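Local coordinates for BepE protein (Bartonella henselae str. Houston-1, PDB 4YK3) that is a Bartonella type IV secretion effector, whose BID domain, the part in this crystal, probably serves as the signal for translocation into host cells, at residues A[47-52]-A[84-89]. Sequence-based numbering, arbitrary orientation.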
# COMPACT_ATOMS: atom_id res chain seq x y z
N ILE A 47 -2.42 -0.48 -12.54
CA ILE A 47 -3.65 -0.90 -13.21
C ILE A 47 -4.82 0.05 -12.96
O ILE A 47 -5.56 0.38 -13.89
CB ILE A 47 -3.99 -2.33 -12.80
CG1 ILE A 47 -3.03 -3.29 -13.51
CG2 ILE A 47 -5.42 -2.68 -13.16
CD1 ILE A 47 -2.86 -4.55 -12.77
N VAL A 48 -4.99 0.49 -11.72
CA VAL A 48 -6.13 1.33 -11.38
C VAL A 48 -5.91 2.78 -11.82
O VAL A 48 -6.83 3.45 -12.30
CB VAL A 48 -6.40 1.24 -9.89
CG1 VAL A 48 -7.37 2.30 -9.46
CG2 VAL A 48 -6.89 -0.15 -9.51
N TYR A 49 -4.68 3.26 -11.66
CA TYR A 49 -4.37 4.66 -11.90
C TYR A 49 -3.53 4.92 -13.16
O TYR A 49 -3.35 6.07 -13.55
CB TYR A 49 -3.61 5.24 -10.70
CG TYR A 49 -4.42 5.30 -9.43
CD1 TYR A 49 -5.61 6.02 -9.38
CD2 TYR A 49 -3.99 4.65 -8.28
CE1 TYR A 49 -6.35 6.09 -8.22
CE2 TYR A 49 -4.73 4.71 -7.11
CZ TYR A 49 -5.90 5.43 -7.09
OH TYR A 49 -6.63 5.51 -5.92
N GLY A 50 -2.98 3.87 -13.76
CA GLY A 50 -2.09 4.06 -14.88
C GLY A 50 -0.67 4.44 -14.47
O GLY A 50 0.15 4.78 -15.31
N ASN A 51 -0.38 4.36 -13.17
CA ASN A 51 0.92 4.78 -12.65
C ASN A 51 1.25 4.05 -11.35
O ASN A 51 0.56 4.21 -10.34
CB ASN A 51 0.93 6.29 -12.43
CG ASN A 51 2.28 6.78 -11.93
OD1 ASN A 51 2.60 6.66 -10.74
ND2 ASN A 51 3.05 7.37 -12.82
N SER A 52 2.34 3.29 -11.36
CA SER A 52 2.63 2.42 -10.23
C SER A 52 3.15 3.17 -9.01
O SER A 52 3.15 2.64 -7.90
CB SER A 52 3.65 1.35 -10.64
OG SER A 52 4.88 1.97 -10.94
N HIS A 84 -5.57 10.11 -7.54
CA HIS A 84 -5.09 10.14 -8.92
C HIS A 84 -6.31 9.83 -9.78
O HIS A 84 -7.28 9.25 -9.28
CB HIS A 84 -3.97 9.11 -9.15
CG HIS A 84 -3.25 9.24 -10.45
ND1 HIS A 84 -3.76 8.76 -11.64
CD2 HIS A 84 -2.05 9.78 -10.76
CE1 HIS A 84 -2.92 9.02 -12.62
NE2 HIS A 84 -1.87 9.65 -12.11
N LYS A 85 -6.29 10.21 -11.06
CA LYS A 85 -7.40 9.85 -11.93
C LYS A 85 -7.33 8.36 -12.30
O LYS A 85 -6.25 7.74 -12.31
CB LYS A 85 -7.43 10.72 -13.21
CG LYS A 85 -6.65 10.18 -14.39
CD LYS A 85 -6.93 10.98 -15.68
CE LYS A 85 -6.34 10.26 -16.89
NZ LYS A 85 -6.97 8.91 -17.14
N LEU A 86 -8.50 7.79 -12.56
CA LEU A 86 -8.58 6.39 -12.99
C LEU A 86 -7.98 6.23 -14.36
O LEU A 86 -8.19 7.07 -15.21
CB LEU A 86 -10.04 5.92 -13.01
CG LEU A 86 -10.72 6.03 -11.65
CD1 LEU A 86 -12.17 5.59 -11.75
CD2 LEU A 86 -9.92 5.19 -10.65
N ALA A 87 -7.24 5.15 -14.58
CA ALA A 87 -6.74 4.87 -15.91
C ALA A 87 -7.87 4.77 -16.93
O ALA A 87 -9.01 4.46 -16.59
CB ALA A 87 -5.92 3.59 -15.91
N GLY A 88 -7.54 5.03 -18.19
CA GLY A 88 -8.51 4.99 -19.27
C GLY A 88 -9.61 6.03 -19.17
O GLY A 88 -9.46 7.04 -18.48
N ARG A 89 -10.72 5.75 -19.83
CA ARG A 89 -11.80 6.72 -19.98
C ARG A 89 -13.16 6.03 -19.95
O ARG A 89 -13.29 4.88 -20.41
CB ARG A 89 -11.67 7.49 -21.31
CG ARG A 89 -10.59 8.56 -21.39
CD ARG A 89 -10.66 9.23 -22.77
NE ARG A 89 -9.78 10.40 -22.85
CZ ARG A 89 -8.56 10.36 -23.36
NH1 ARG A 89 -8.08 9.21 -23.85
NH2 ARG A 89 -7.82 11.45 -23.40
O HOH W 1 -4.00 7.48 -16.14
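Ala87 and Tyr49 bring their backbones to within 4.7 Å between CA atoms, where the extended chain 84-89 passes the C-terminal end of helix 32-49. One nearly straight hydrogen bond joins the segments, from Ala87 N to Val48 O (2.9 Å, 173°). Leu86 CA adds a C-H contact to the same oxygen. The Ala87 methyl points at the helix end, with CB 3.7 Å from Gly50 N. Gly50 leaves the helix with positive phi.

The BID domain is a four-helix bundle topped with a hook. Here the loop from helix 69-78 to the hairpin of strands 90-91 and 94-95 is held against a helix end, and Arg99 hydrogen-bonds the carbonyl oxygen of Ala87.

The Tyr49 and His84 side chains run past one another in opposing senses, with their rings inclined at 63°. His84 CG is anti to its backbone N (chi1 -169°), which sets the ring root beside Tyr49 CB. His84 CB lies 3.5 Å from Tyr49 CD1. Lys85 O sits at the edge of the tyrosine ring, in its plane. That oxygen also accepts a bond from His84 ND1 (2.8 Å), which lies in the carbonyl plane on a lone pair and fixes the imidazole rotation. Val48 CG1 covers one face of the tyrosine ring over its centre and meets Leu86 CD2 at 4.0 Å. Tyr49 OH bonds to Pro80 O. A water donates to Tyr49 O and weakly links it to Lys85 NZ.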